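Local atomic coordinates of surface-associated protein CshB (Streptococcus gordonii, PDB entry 6YZG), a protein that probably helps streptococci adhere to host surfaces by binding fibronectin, this chain containing the non-repetitive domain 2 of the cell-wall-anchored adhesin. Residues A[71-76]-A[196-201]. Residues are numbered along the deposited sequence; the frame is centred on the assembly and turned at random.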
ATOM      1  N   GLY A  71      -0.731  13.309  20.548  1.00  9.85           N
ATOM      2  CA  GLY A  71      -1.873  12.508  20.994  1.00  9.94           C
ATOM      3  C   GLY A  71      -2.670  12.025  19.804  1.00  9.98           C
ATOM      4  O   GLY A  71      -2.169  11.926  18.680  1.00 10.33           O
ATOM      5  N   PHE A  72      -3.901  11.578  20.068  1.00 10.31           N
ATOM      6  CA  PHE A  72      -4.776  11.049  19.018  1.00 10.75           C
ATOM      7  C   PHE A  72      -5.355  12.146  18.117  1.00  9.78           C
ATOM      8  O   PHE A  72      -5.560  13.283  18.597  1.00 11.02           O
ATOM      9  CB  PHE A  72      -5.925  10.284  19.682  1.00 11.63           C
ATOM     10  CG  PHE A  72      -5.440   9.100  20.493  1.00 10.93           C
ATOM     11  CD1 PHE A  72      -4.951   8.012  19.822  1.00 12.46           C
ATOM     12  CD2 PHE A  72      -5.546   9.066  21.873  1.00 13.38           C
ATOM     13  CE1 PHE A  72      -4.507   6.892  20.504  1.00 12.95           C
ATOM     14  CE2 PHE A  72      -5.109   7.930  22.560  1.00 14.29           C
ATOM     15  CZ  PHE A  72      -4.556   6.884  21.877  1.00 13.76           C
ATOM     16  N   LEU A  73      -5.675  11.757  16.894  1.00 10.23           N
ATOM     17  CA  LEU A  73      -6.567  12.592  16.065  1.00 11.17           C
ATOM     18  C   LEU A  73      -7.853  12.872  16.860  1.00 11.20           C
ATOM     19  O   LEU A  73      -8.374  11.943  17.474  1.00 11.89           O
ATOM     20  CB  LEU A  73      -6.842  11.909  14.767  1.00 10.67           C
ATOM     21  CG  LEU A  73      -5.643  11.659  13.867  1.00 10.61           C
ATOM     22  CD1 LEU A  73      -5.992  10.712  12.705  1.00 11.08           C
ATOM     23  CD2 LEU A  73      -5.094  12.966  13.350  1.00 11.43           C
ATOM     24  N   THR A  74      -8.347  14.114  16.808  1.00 11.57           N
ATOM     25  CA  THR A  74      -9.516  14.471  17.614  1.00 12.21           C
ATOM     26  C   THR A  74     -10.750  13.798  17.040  1.00 14.02           C
ATOM     27  O   THR A  74     -11.769  13.784  17.781  1.00 15.25           O
ATOM     28  CB  THR A  74      -9.706  15.990  17.756  1.00 13.37           C
ATOM     29  OG1 THR A  74     -10.232  16.524  16.522  1.00 13.65           O
ATOM     30  CG2 THR A  74      -8.443  16.718  18.131  1.00 13.81           C
ATOM     31  N   SER A  75     -10.738  13.305  15.826  1.00 11.61           N
ATOM     32  CA  SER A  75     -11.822  12.517  15.215  1.00 12.79           C
ATOM     33  C   SER A  75     -11.800  11.059  15.653  1.00 15.00           C
ATOM     34  O   SER A  75     -12.752  10.328  15.340  1.00 15.77           O
ATOM     35  CB  SER A  75     -11.757  12.645  13.744  1.00 13.85           C
ATOM     36  OG  SER A  75     -10.428  12.279  13.291  1.00 12.48           O
ATOM     37  N   ALA A  76     -10.730  10.571  16.258  1.00 13.69           N
ATOM     38  CA  ALA A  76     -10.637   9.158  16.682  1.00 15.27           C
ATOM     39  C   ALA A  76     -11.462   8.936  17.941  1.00 14.73           C
ATOM     40  O   ALA A  76     -11.458   9.751  18.826  1.00 14.07           O
ATOM     41  CB  ALA A  76      -9.184   8.768  16.902  1.00 16.50           C
ATOM     42  N   GLY A 196     -14.644   9.395   3.222  1.00 21.50           N
ATOM     43  CA  GLY A 196     -14.317  10.235   4.372  1.00 20.65           C
ATOM     44  C   GLY A 196     -13.143   9.676   5.144  1.00 21.10           C
ATOM     45  O   GLY A 196     -13.341   8.757   5.984  1.00 23.67           O
ATOM     46  N   LEU A 197     -11.947  10.221   4.912  1.00 17.52           N
ATOM     47  CA  LEU A 197     -10.740   9.805   5.656  1.00 17.61           C
ATOM     48  C   LEU A 197     -10.908  10.241   7.097  1.00 15.18           C
ATOM     49  O   LEU A 197     -11.307  11.388   7.379  1.00 14.63           O
ATOM     50  CB  LEU A 197      -9.512  10.517   5.077  1.00 17.58           C
ATOM     51  CG  LEU A 197      -8.972   9.957   3.773  1.00 19.85           C
ATOM     52  CD1 LEU A 197      -7.968  10.875   3.120  1.00 19.22           C
ATOM     53  CD2 LEU A 197      -8.337   8.591   3.997  1.00 21.15           C
ATOM     54  N   LEU A 198     -10.526   9.408   8.053  1.00 14.61           N
ATOM     55  CA  LEU A 198     -10.568   9.772   9.474  1.00 13.97           C
ATOM     56  C   LEU A 198      -9.768  11.063   9.759  1.00 13.57           C
ATOM     57  O   LEU A 198     -10.163  11.958  10.542  1.00 13.55           O
ATOM     58  CB  LEU A 198     -10.025   8.617  10.313  1.00 16.20           C
ATOM     59  CG  LEU A 198      -9.919   8.894  11.797  1.00 16.44           C
ATOM     60  CD1 LEU A 198     -11.307   8.944  12.412  1.00 19.74           C
ATOM     61  CD2 LEU A 198      -9.041   7.832  12.456  1.00 17.69           C
ATOM     62  N   ILE A 199      -8.585  11.200   9.156  1.00 12.39           N
ATOM     63  CA  ILE A 199      -7.680  12.312   9.438  1.00 12.36           C
ATOM     64  C   ILE A 199      -8.394  13.647   9.094  1.00 12.60           C
ATOM     65  O   ILE A 199      -8.332  14.591   9.879  1.00 12.81           O
ATOM     66  CB  ILE A 199      -6.331  12.104   8.746  1.00 13.17           C
ATOM     67  CG1 ILE A 199      -5.406  13.198   9.276  1.00 12.14           C
ATOM     68  CG2 ILE A 199      -6.406  12.138   7.246  1.00 13.65           C
ATOM     69  CD1 ILE A 199      -3.942  12.863   9.092  1.00 14.36           C
ATOM     70  N   LEU A 200      -9.071  13.713   7.934  1.00 11.37           N
ATOM     71  CA  LEU A 200      -9.695  14.969   7.485  1.00 12.53           C
ATOM     72  C   LEU A 200     -10.937  15.289   8.295  1.00 12.99           C
ATOM     73  O   LEU A 200     -11.359  16.460   8.353  1.00 14.44           O
ATOM     74  CB  LEU A 200     -10.015  14.926   5.999  1.00 13.28           C
ATOM     75  CG  LEU A 200      -8.808  14.716   5.092  1.00 14.21           C
ATOM     76  CD1 LEU A 200      -9.243  14.852   3.656  1.00 15.66           C
ATOM     77  CD2 LEU A 200      -7.701  15.690   5.409  1.00 16.70           C
ATOM     78  N   LYS A 201     -11.437  14.317   9.025  1.00 12.44           N
ATOM     79  CA  LYS A 201     -12.515  14.590   9.987  1.00 12.46           C
ATOM     80  C   LYS A 201     -12.029  15.323  11.223  1.00 12.57           C
ATOM     81  O   LYS A 201     -12.858  15.918  11.973  1.00 13.81           O
ATOM     82  CB  LYS A 201     -13.279  13.324  10.382  1.00 12.89           C
ATOM     83  CG  LYS A 201     -13.945  12.602   9.230  1.00 16.85           C
ATOM     84  CD  LYS A 201     -14.610  11.347   9.647  1.00 18.90           C
ATOM     85  CE  LYS A 201     -15.045  10.564   8.438  1.00 22.11           C
ATOM     86  NZ  LYS A 201     -15.725   9.322   8.859  1.00 25.26           N
TER
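Leu198 reaches across to the turn formed by residues 73-76 and lays its CD1 methyl against Ser75, 3.5 Å from the backbone O of Ser75. Its CG stands anti to the backbone N (chi1 176°), which carries the forked end out to the turn, and the other branch, CD2, lies 4.2 Å from Leu73 CD1. Ser75 OG is tucked between its own backbone N and carbonyl carbon (chi1 54°), and from there donates a 2.8 Å hydrogen bond to Leu198 O. The donor sits above the carbonyl plane, with a C=O...OG angle of 137°. Leu198 O also accepts a weak hydrogen bond from Lys201 N within the short helix 198-201, so the serine adds a second grip on it. Ser75 CB also rests against Lys201 CB, at 3.8 Å. Leu73 crosses Ile199 obliquely, CD1 meeting Ile199 CA at 4.0 Å and Leu73 CD2 touching Ile199 CG1. The type I beta turn, closed by the hydrogen bond from Ala76 N to Leu73 O, presents Leu73 and Ser75 together. Ser252 and Ala251 of the second subunit pack on Leu73 and Ile199, respectively. Within non-repetitive domain 2, the contact thus packs the turn after strand 71-72, which pairs with strand 119-131, on helix 198-201, whose Leu200 touches helix 184-193.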